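Local atomic coordinates of aspartokinase 1, chloroplastic (Arabidopsis thaliana, PDB entry 2CDQ), a protein that catalyses the ATP-dependent phosphorylation of L-aspartate, the first step of the aspartate-family amino-acid pathway, and binds lysine and S-adenosylmethionine as allosteric effectors. Residues A[343-348]-A[379-384]; A[363-368]-A[406-411]; A[371-376]-A[383-388]. One frame throughout, in Å; residues are numbered along the deposited sequence.

Interaction 1: A[343-348]-A[379-384]; sequences MLDIAS and EVSISL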
loop_
_atom_site.group_PDB
_atom_site.type_symbol
_atom_site.label_atom_id
_atom_site.label_comp_id
_atom_site.label_asym_id
_atom_site.label_seq_id
_atom_site.Cartn_x
_atom_site.Cartn_y
_atom_site.Cartn_z
ATOM N N MET A 343 -11.496 4.558 6.504
ATOM C CA MET A 343 -10.745 4.418 5.260
ATOM C C MET A 343 -10.530 5.765 4.593
ATOM O O MET A 343 -11.434 6.603 4.571
ATOM C CB MET A 343 -11.463 3.461 4.299
ATOM C CG MET A 343 -10.884 3.429 2.889
ATOM S SD MET A 343 -11.514 2.097 1.853
ATOM C CE MET A 343 -13.204 2.609 1.555
ATOM N N LEU A 344 -9.326 5.962 4.055
ATOM C CA LEU A 344 -8.991 7.175 3.308
ATOM C C LEU A 344 -8.584 6.861 1.884
ATOM O O LEU A 344 -7.886 5.880 1.637
ATOM C CB LEU A 344 -7.876 7.970 3.992
ATOM C CG LEU A 344 -8.306 8.828 5.183
ATOM C CD1 LEU A 344 -7.932 8.123 6.464
ATOM C CD2 LEU A 344 -7.653 10.191 5.120
ATOM N N ASP A 345 -9.028 7.707 0.956
ATOM C CA ASP A 345 -8.662 7.599 -0.452
ATOM C C ASP A 345 -7.926 8.859 -0.902
ATOM O O ASP A 345 -8.402 9.977 -0.697
ATOM C CB ASP A 345 -9.911 7.369 -1.303
ATOM C CG ASP A 345 -9.598 7.210 -2.778
ATOM O OD1 ASP A 345 -8.704 6.407 -3.129
ATOM O OD2 ASP A 345 -10.262 7.883 -3.594
ATOM N N ILE A 346 -6.761 8.670 -1.512
ATOM C CA ILE A 346 -5.888 9.779 -1.887
ATOM C C ILE A 346 -5.559 9.681 -3.379
ATOM O O ILE A 346 -4.709 8.880 -3.781
ATOM C CB ILE A 346 -4.588 9.768 -1.025
ATOM C CG1 ILE A 346 -4.925 9.925 0.459
ATOM C CG2 ILE A 346 -3.613 10.857 -1.455
ATOM C CD1 ILE A 346 -3.896 9.328 1.378
ATOM N N ALA A 347 -6.231 10.492 -4.197
ATOM C CA ALA A 347 -6.080 10.415 -5.657
ATOM C C ALA A 347 -5.370 11.611 -6.271
ATOM O O ALA A 347 -5.727 12.754 -6.001
ATOM C CB ALA A 347 -7.434 10.215 -6.328
ATOM N N SER A 348 -4.371 11.333 -7.105
ATOM C CA SER A 348 -3.680 12.370 -7.873
ATOM C C SER A 348 -3.126 11.811 -9.181
ATOM O O SER A 348 -2.554 10.725 -9.197
ATOM C CB SER A 348 -2.549 13.001 -7.048
ATOM O OG SER A 348 -1.822 13.954 -7.811
ATOM N N GLU A 379 -3.336 3.176 -10.304
ATOM C CA GLU A 379 -2.379 3.950 -11.114
ATOM C C GLU A 379 -2.275 5.412 -10.687
ATOM O O GLU A 379 -1.214 6.018 -10.816
ATOM C CB GLU A 379 -2.699 3.871 -12.616
ATOM C CG GLU A 379 -2.885 2.458 -13.180
ATOM C CD GLU A 379 -1.610 1.627 -13.208
ATOM O OE1 GLU A 379 -0.498 2.189 -13.074
ATOM O OE2 GLU A 379 -1.726 0.393 -13.370
ATOM N N VAL A 380 -3.373 5.971 -10.181
ATOM C CA VAL A 380 -3.412 7.383 -9.767
ATOM C C VAL A 380 -4.009 7.608 -8.377
ATOM O O VAL A 380 -4.496 8.701 -8.067
ATOM C CB VAL A 380 -4.185 8.273 -10.782
ATOM C CG1 VAL A 380 -3.445 8.348 -12.095
ATOM C CG2 VAL A 380 -5.617 7.773 -10.976
ATOM N N SER A 381 -3.984 6.577 -7.542
ATOM C CA SER A 381 -4.523 6.703 -6.197
ATOM C C SER A 381 -3.856 5.761 -5.221
ATOM O O SER A 381 -3.362 4.690 -5.596
ATOM C CB SER A 381 -6.041 6.480 -6.180
ATOM O OG SER A 381 -6.375 5.105 -6.297
ATOM N N ILE A 382 -3.836 6.185 -3.967
ATOM C CA ILE A 382 -3.487 5.300 -2.870
ATOM C C ILE A 382 -4.588 5.348 -1.803
ATOM O O ILE A 382 -5.047 6.420 -1.410
ATOM C CB ILE A 382 -1.994 5.478 -2.364
ATOM C CG1 ILE A 382 -1.858 5.254 -0.858
ATOM C CG2 ILE A 382 -1.403 6.834 -2.772
ATOM C CD1 ILE A 382 -1.745 6.542 -0.067
ATOM N N SER A 383 -5.049 4.170 -1.399
ATOM C CA SER A 383 -6.109 4.034 -0.412
ATOM C C SER A 383 -5.550 3.332 0.806
ATOM O O SER A 383 -4.659 2.488 0.695
ATOM C CB SER A 383 -7.271 3.236 -0.987
ATOM O OG SER A 383 -7.607 3.705 -2.280
ATOM N N LEU A 384 -6.065 3.695 1.970
ATOM C CA LEU A 384 -5.530 3.190 3.220
ATOM C C LEU A 384 -6.584 3.176 4.298
ATOM O O LEU A 384 -7.619 3.832 4.185
ATOM C CB LEU A 384 -4.315 4.008 3.674
ATOM C CG LEU A 384 -4.428 5.518 3.904
ATOM C CD1 LEU A 384 -4.910 5.839 5.305
ATOM C CD2 LEU A 384 -3.079 6.150 3.657
#
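Leu-344 to Ala-347 pair residue by residue with Leu-384 to Ser-381 as two neighbouring antiparallel strands, their directions 169° apart and their axes 4.6 Å from each other at the closest point. The two hydrogen-bonded pairs are Leu-344 with Leu-384 and Ile-346 with Ile-382, each joined by both backbone N-H groups; Leu-344 N to Leu-384 O, at 2.7 Å, is nearly straight. Ser-348 N adds one more bond, to Val-380 O, just beyond the paired strands. In the non-hydrogen-bonded pairs the backbones draw closer, and CA of Ala-347 comes within 4.1 Å of CA of Ser-381.

The two faces of this pair differ in character. On one, Leu-344, Ile-346, Ile-382 and Leu-384 make a continuous apolar surface. Ile-346 and Ile-382 lie side by side and point the same way, their CD1 methyls 3.8 Å apart. Leu-384 divides its two methyls: CD1 rests on Leu-344 CB at 3.9 Å, while CD2 reaches CD1 of Ile-346 at 4.0 Å.

The other face carries Asp-345, Ala-347, Ser-381 and Ser-383, mostly small and polar. Asp-345 CG lies anti to its backbone N (chi1 -178°), and OD1 comes within 3.0 Å of Ser-383 OG. The same OD1 forms a salt bridge with Lys-459 of the second subunit, and Ser-383 OG is also bonded to Ala-457 N of that subunit, so this face belongs to the dimer interface. Ser-381 OG bonds to Ser-378 OG. Strands 341-347 and 381-386 are the two central strands of a four-stranded ACT sheet, flanked by 413-418 and 372-378, and helix 357-367 packs on the leucine-isoleucine face through Val-361, Phe-362 and Phe-365.

Interaction 2: A[363-368]-A[406-411]; sequences SIFEEL and EELEKI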
loop_
_atom_site.group_PDB
_atom_site.type_symbol
_atom_site.label_atom_id
_atom_site.label_comp_id
_atom_site.label_asym_id
_atom_site.label_seq_id
_atom_site.Cartn_x
_atom_site.Cartn_y
_atom_site.Cartn_z
ATOM N N SER A 363 4.447 10.719 5.466
ATOM C CA SER A 363 5.090 11.704 6.313
ATOM C C SER A 363 4.033 12.513 7.060
ATOM O O SER A 363 4.168 12.750 8.259
ATOM C CB SER A 363 5.985 12.629 5.500
ATOM O OG SER A 363 6.646 13.527 6.363
ATOM N N ILE A 364 2.983 12.922 6.344
ATOM C CA ILE A 364 1.856 13.644 6.935
ATOM C C ILE A 364 1.302 12.877 8.128
ATOM O O ILE A 364 1.172 13.432 9.227
ATOM C CB ILE A 364 0.739 13.900 5.900
ATOM C CG1 ILE A 364 1.176 14.987 4.913
ATOM C CG2 ILE A 364 -0.570 14.294 6.590
ATOM C CD1 ILE A 364 0.392 15.001 3.609
ATOM N N PHE A 365 0.996 11.599 7.910
ATOM C CA PHE A 365 0.496 10.730 8.972
ATOM C C PHE A 365 1.450 10.688 10.176
ATOM O O PHE A 365 1.003 10.816 11.317
ATOM C CB PHE A 365 0.200 9.328 8.430
ATOM C CG PHE A 365 -1.071 9.244 7.626
ATOM C CD1 PHE A 365 -1.036 9.297 6.237
ATOM C CD2 PHE A 365 -2.306 9.114 8.259
ATOM C CE1 PHE A 365 -2.212 9.218 5.483
ATOM C CE2 PHE A 365 -3.488 9.038 7.514
ATOM C CZ PHE A 365 -3.439 9.091 6.122
ATOM N N GLU A 366 2.750 10.532 9.912
ATOM C CA GLU A 366 3.784 10.485 10.964
ATOM C C GLU A 366 3.858 11.781 11.780
ATOM O O GLU A 366 4.010 11.753 13.006
ATOM C CB GLU A 366 5.158 10.169 10.358
ATOM C CG GLU A 366 6.272 10.000 11.386
ATOM C CD GLU A 366 7.659 9.946 10.756
ATOM O OE1 GLU A 366 7.911 10.679 9.767
ATOM O OE2 GLU A 366 8.508 9.177 11.262
ATOM N N GLU A 367 3.751 12.911 11.083
ATOM C CA GLU A 367 3.737 14.225 11.722
ATOM C C GLU A 367 2.458 14.451 12.525
ATOM O O GLU A 367 2.450 15.246 13.460
ATOM C CB GLU A 367 3.939 15.340 10.685
ATOM C CG GLU A 367 5.375 15.469 10.177
ATOM C CD GLU A 367 6.375 15.734 11.303
ATOM O OE1 GLU A 367 6.426 16.881 11.813
ATOM O OE2 GLU A 367 7.113 14.793 11.678
ATOM N N LEU A 368 1.388 13.747 12.164
ATOM C CA LEU A 368 0.115 13.863 12.875
ATOM C C LEU A 368 -0.136 12.722 13.867
ATOM O O LEU A 368 -1.244 12.588 14.408
ATOM C CB LEU A 368 -1.048 14.015 11.890
ATOM C CG LEU A 368 -1.499 15.456 11.623
ATOM C CD1 LEU A 368 -0.500 16.224 10.743
ATOM C CD2 LEU A 368 -2.884 15.443 10.995
ATOM N N GLU A 406 -7.129 17.884 5.436
ATOM C CA GLU A 406 -6.620 19.185 4.993
ATOM C C GLU A 406 -5.172 19.121 4.546
ATOM O O GLU A 406 -4.796 19.714 3.527
ATOM C CB GLU A 406 -6.738 20.216 6.102
ATOM C CG GLU A 406 -8.059 20.927 6.152
ATOM C CD GLU A 406 -8.042 22.032 7.177
ATOM O OE1 GLU A 406 -8.665 21.848 8.249
ATOM O OE2 GLU A 406 -7.380 23.068 6.924
ATOM N N GLU A 407 -4.361 18.405 5.318
ATOM C CA GLU A 407 -2.951 18.251 4.990
ATOM C C GLU A 407 -2.763 17.480 3.688
ATOM O O GLU A 407 -1.975 17.887 2.832
ATOM C CB GLU A 407 -2.179 17.615 6.152
ATOM C CG GLU A 407 -1.857 18.596 7.288
ATOM C CD GLU A 407 -1.238 19.906 6.792
ATOM O OE1 GLU A 407 -0.257 19.857 6.017
ATOM O OE2 GLU A 407 -1.737 20.986 7.179
ATOM N N LEU A 408 -3.514 16.389 3.539
ATOM C CA LEU A 408 -3.488 15.579 2.325
ATOM C C LEU A 408 -4.093 16.328 1.132
ATOM O O LEU A 408 -3.675 16.126 -0.018
ATOM C CB LEU A 408 -4.221 14.248 2.545
ATOM C CG LEU A 408 -3.595 13.188 3.460
ATOM C CD1 LEU A 408 -4.610 12.108 3.772
ATOM C CD2 LEU A 408 -2.337 12.576 2.861
ATOM N N GLU A 409 -5.057 17.203 1.417
ATOM C CA GLU A 409 -5.787 17.937 0.381
ATOM C C GLU A 409 -4.912 18.973 -0.336
ATOM O O GLU A 409 -5.310 19.529 -1.360
ATOM C CB GLU A 409 -7.033 18.583 0.984
ATOM C CG GLU A 409 -8.292 18.411 0.152
ATOM C CD GLU A 409 -9.535 18.183 1.006
ATOM O OE1 GLU A 409 -10.330 17.279 0.662
ATOM O OE2 GLU A 409 -9.716 18.896 2.022
ATOM N N LYS A 410 -3.720 19.212 0.210
ATOM C CA LYS A 410 -2.730 20.106 -0.394
ATOM C C LYS A 410 -2.023 19.443 -1.572
ATOM O O LYS A 410 -1.554 20.132 -2.478
ATOM C CB LYS A 410 -1.682 20.542 0.634
ATOM C CG LYS A 410 -2.223 21.337 1.809
ATOM C CD LYS A 410 -1.089 21.774 2.727
ATOM C CE LYS A 410 -1.604 22.571 3.925
ATOM N NZ LYS A 410 -0.487 23.158 4.721
ATOM N N ILE A 411 -1.940 18.112 -1.557
ATOM C CA ILE A 411 -1.249 17.376 -2.625
ATOM C C ILE A 411 -2.147 16.463 -3.460
ATOM O O ILE A 411 -1.720 15.985 -4.515
ATOM C CB ILE A 411 -0.032 16.561 -2.101
ATOM C CG1 ILE A 411 -0.453 15.620 -0.968
ATOM C CG2 ILE A 411 1.105 17.492 -1.681
ATOM C CD1 ILE A 411 0.562 14.529 -0.670
#
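Leu-368 N is shared by two carbonyls of its own helix end, Ile-364 O at 3.0 Å and, weakly, Phe-365 O; this last turn carries Ile-364, Phe-365 and Leu-368, whose side chains meet Glu-407, Leu-408 and Ile-411. The contact itself is apolar. Ile-364 is its hub and uses two branches. CG2, anti to the backbone N, meets the Glu-407 CB at 3.7 Å. CD1, at the end of an extended chain (chi2 161°), runs on to CD2 of Leu-408, also 3.7 Å away, and brushes Ile-411 CD1 at 4.3 Å.

Leu-408 divides its methyls between two partners: CD2 meets Ile-364, while CD1 lies 4.0 Å from CZ of Phe-365, approaching the ring obliquely. The phenylalanine and leucine side chains cross at about a right angle. CD1 of Leu-368 rests loosely against CG of Glu-407 at 4.4 Å.

Of the Glu-407 side chain, it is the CB and CG methylenes that touch the other helix. The chain bends at chi2 (-49°), and the carboxylate OE2 forms a rather long salt bridge of 3.5 Å with NZ of Lys-410, three residues further on. The carbon stem can then pack on Ile-364 while the lysine probably offsets the charge.

Phe-365 also touches Leu-384 and Leu-386 of the sheet, and Leu-408 touches Val-414. Leu-368 lines the S-adenosylmethionine pocket. Two helices, 357-367 and 398-408, packed beside each other on one face of a four-stranded antiparallel sheet, are the hallmark of the beta-alpha-beta-beta-alpha-beta ACT fold.

Interaction 3: A[371-376]-A[383-388]; sequences SVDVVA and SLTLDP. With LYS (lysine), chain C; SAM (S-adenosylmethionine), chain F.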
loop_
_atom_site.group_PDB
_atom_site.type_symbol
_atom_site.label_atom_id
_atom_site.label_comp_id
_atom_site.label_asym_id
_atom_site.label_seq_id
_atom_site.Cartn_x
_atom_site.Cartn_y
_atom_site.Cartn_z
ATOM N N SER A 371 -1.192 6.011 13.141
ATOM C CA SER A 371 -0.770 4.749 12.552
ATOM C C SER A 371 -1.814 4.200 11.574
ATOM O O SER A 371 -2.986 4.023 11.922
ATOM C CB SER A 371 -0.448 3.723 13.636
ATOM O OG SER A 371 -0.166 2.459 13.062
ATOM N N VAL A 372 -1.352 3.950 10.348
ATOM C CA VAL A 372 -2.135 3.398 9.238
ATOM C C VAL A 372 -2.055 1.870 9.278
ATOM O O VAL A 372 -1.039 1.317 9.678
ATOM C CB VAL A 372 -1.552 3.891 7.885
ATOM C CG1 VAL A 372 -2.399 3.416 6.703
ATOM C CG2 VAL A 372 -1.418 5.408 7.870
ATOM N N ASP A 373 -3.122 1.190 8.862
ATOM C CA ASP A 373 -3.165 -0.276 8.883
ATOM C C ASP A 373 -2.994 -0.879 7.482
ATOM O O ASP A 373 -1.877 -1.210 7.073
ATOM C CB ASP A 373 -4.467 -0.753 9.542
ATOM C CG ASP A 373 -4.550 -2.269 9.688
ATOM O OD1 ASP A 373 -5.673 -2.770 9.877
ATOM O OD2 ASP A 373 -3.511 -2.963 9.630
ATOM N N VAL A 374 -4.101 -1.009 6.753
ATOM C CA VAL A 374 -4.121 -1.652 5.438
ATOM C C VAL A 374 -3.866 -0.613 4.336
ATOM O O VAL A 374 -4.324 0.527 4.443
ATOM C CB VAL A 374 -5.472 -2.384 5.225
ATOM C CG1 VAL A 374 -5.558 -3.025 3.857
ATOM C CG2 VAL A 374 -5.672 -3.421 6.310
ATOM N N VAL A 375 -3.114 -0.996 3.303
ATOM C CA VAL A 375 -2.801 -0.091 2.185
ATOM C C VAL A 375 -2.962 -0.806 0.840
ATOM O O VAL A 375 -2.602 -1.980 0.695
ATOM C CB VAL A 375 -1.367 0.527 2.290
ATOM C CG1 VAL A 375 -0.998 1.300 1.030
ATOM C CG2 VAL A 375 -1.244 1.443 3.495
ATOM N N ALA A 376 -3.524 -0.085 -0.128
ATOM C CA ALA A 376 -3.611 -0.537 -1.513
ATOM C C ALA A 376 -3.442 0.660 -2.437
ATOM O O ALA A 376 -3.448 1.804 -1.978
ATOM C CB ALA A 376 -4.937 -1.231 -1.771
ATOM N N SER A 383 -5.049 4.170 -1.399
ATOM C CA SER A 383 -6.109 4.034 -0.412
ATOM C C SER A 383 -5.550 3.332 0.806
ATOM O O SER A 383 -4.659 2.488 0.695
ATOM C CB SER A 383 -7.271 3.236 -0.987
ATOM O OG SER A 383 -7.607 3.705 -2.280
ATOM N N LEU A 384 -6.065 3.695 1.970
ATOM C CA LEU A 384 -5.530 3.190 3.220
ATOM C C LEU A 384 -6.584 3.176 4.298
ATOM O O LEU A 384 -7.619 3.832 4.185
ATOM C CB LEU A 384 -4.315 4.008 3.674
ATOM C CG LEU A 384 -4.428 5.518 3.904
ATOM C CD1 LEU A 384 -4.910 5.839 5.305
ATOM C CD2 LEU A 384 -3.079 6.150 3.657
ATOM N N THR A 385 -6.292 2.437 5.356
ATOM C CA THR A 385 -7.227 2.250 6.439
ATOM C C THR A 385 -6.459 2.521 7.730
ATOM O O THR A 385 -5.288 2.174 7.835
ATOM C CB THR A 385 -7.840 0.825 6.351
ATOM O OG1 THR A 385 -9.259 0.887 6.521
ATOM C CG2 THR A 385 -7.237 -0.123 7.350
ATOM N N LEU A 386 -7.090 3.191 8.688
ATOM C CA LEU A 386 -6.395 3.566 9.928
ATOM C C LEU A 386 -6.504 2.465 10.966
ATOM O O LEU A 386 -7.531 1.798 11.041
ATOM C CB LEU A 386 -6.956 4.870 10.496
ATOM C CG LEU A 386 -6.964 6.056 9.538
ATOM C CD1 LEU A 386 -7.756 7.212 10.126
ATOM C CD2 LEU A 386 -5.548 6.472 9.208
ATOM N N ASP A 387 -5.451 2.277 11.760
ATOM C CA ASP A 387 -5.458 1.276 12.834
ATOM C C ASP A 387 -6.828 1.230 13.510
ATOM O O ASP A 387 -7.410 2.283 13.789
ATOM C CB ASP A 387 -4.400 1.605 13.889
ATOM C CG ASP A 387 -3.032 1.018 13.575
ATOM O OD1 ASP A 387 -2.898 0.227 12.616
ATOM O OD2 ASP A 387 -2.081 1.346 14.315
ATOM N N PRO A 388 -7.359 0.019 13.763
ATOM C CA PRO A 388 -8.627 -0.072 14.490
ATOM C C PRO A 388 -8.477 0.576 15.857
ATOM O O PRO A 388 -7.404 0.485 16.459
ATOM C CB PRO A 388 -8.844 -1.583 14.637
ATOM C CG PRO A 388 -8.035 -2.202 13.546
ATOM C CD PRO A 388 -6.834 -1.310 13.398
HETATM N N LYS C . 4.123 2.338 10.620
HETATM C CA LYS C . 2.847 2.095 9.919
HETATM C C LYS C . 2.080 3.383 10.084
HETATM O O LYS C . 2.679 4.444 10.330
HETATM C CB LYS C . 2.103 0.923 10.576
HETATM C CG LYS C . 1.294 0.056 9.598
HETATM C CD LYS C . 2.166 -0.781 8.683
HETATM C CE LYS C . 1.327 -1.511 7.625
HETATM N NZ LYS C . 0.520 -2.674 8.128
HETATM O OXT LYS C . 0.856 3.391 9.980
HETATM N N SAM F . -2.699 16.109 17.786
HETATM C CA SAM F . -2.437 14.925 18.599
HETATM C C SAM F . -0.942 14.680 18.821
HETATM O O SAM F . -0.517 14.282 19.909
HETATM O OXT SAM F . -0.124 14.867 17.918
HETATM C CB SAM F . -3.093 13.697 17.972
HETATM C CG SAM F . -3.250 12.495 18.909
HETATM S SD SAM F . -2.332 11.058 18.305
HETATM C CE SAM F . -3.373 10.525 16.923
HETATM C "C5'" SAM F . -2.517 9.749 19.559
HETATM C "C4'" SAM F . -3.890 9.524 20.201
HETATM O "O4'" SAM F . -4.859 9.138 19.248
HETATM C "C3'" SAM F . -3.845 8.405 21.232
HETATM O "O3'" SAM F . -4.530 8.836 22.384
HETATM C "C2'" SAM F . -4.582 7.229 20.616
HETATM O "O2'" SAM F . -5.407 6.572 21.557
HETATM C "C1'" SAM F . -5.433 7.869 19.536
HETATM N N9 SAM F . -5.526 7.069 18.294
HETATM C C8 SAM F . -6.665 6.486 17.803
HETATM N N7 SAM F . -6.379 5.863 16.640
HETATM C C5 SAM F . -5.071 6.044 16.372
HETATM C C6 SAM F . -4.263 5.623 15.318
HETATM N N6 SAM F . -4.765 4.895 14.324
HETATM N N1 SAM F . -2.926 5.965 15.312
HETATM C C2 SAM F . -2.400 6.719 16.345
HETATM N N3 SAM F . -3.209 7.133 17.387
HETATM C C4 SAM F . -4.522 6.804 17.401
#
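Ser-371 and Asp-387 meet at the effector-binding end of an ACT-domain beta hairpin that carries a classic beta bulge. The Ser-371 backbone reads the adenine of S-adenosylmethionine: its N donates to N1 at 2.8 Å and its O accepts from N6, both bonds almost straight. Asp-387 CB lies 3.3 Å from the same N6. Val-372 N binds the carboxylate OXT of the lysine effector, though the modelled distance is doubtfully short, and Asp-373 O accepts from lysine NZ at 3.0 Å. Gln-354, Gly-356 and Ser-378 of the second subunit complete the grip on this lysine.

Asp-387 N bonds to Ser-371 O at 3.0 Å; its OD2 is hydrogen-bonded to Trp-392 NE1 and to Ser-371 OG, which lies above the carboxylate plane and also bonds to Gln-354 O of the second subunit. Behind this shell lies the bulge, Asp-373 and Val-374 both facing Thr-385: Asp-373 N donates to Thr-385 O (2.6 Å), and Thr-385 N to Val-374 O. Asp-373 OD1 is salt-bridged to Lys-338. Regular pairing resumes at Val-375 with Leu-384; Ala-376 and Ser-383 follow, bonded both ways. Val-372 CG1 packs against Leu-384 CB at 3.6 Å. Thr-385 CG2 sits 3.6 Å from both Asp-373 CB and Val-374 CB.

All three contacts belong to one ACT domain. Interactions 1 and 3 share Ser-383 and Leu-384, since strand 381-386 pairs with 341-347 on one edge and with 372-378 on the other; their centres lie 11 Å apart. Interaction 2 lies over the apolar face they form. Phe-365 CZ touches Leu-384 CD1 at 3.7 Å and its CD2 touches Val-372 CG2 at 3.8 Å, while Leu-408 CD1 reaches Ile-346 CD1 at 3.7 Å. Interaction 3 binds both effectors. Interaction 2 borders the effector sites: the Phe-365 side chain is about 6 Å from the lysine at the nearest atoms, and that of Leu-368 about 6 Å from S-adenosylmethionine, which the Leu-368 backbone touches.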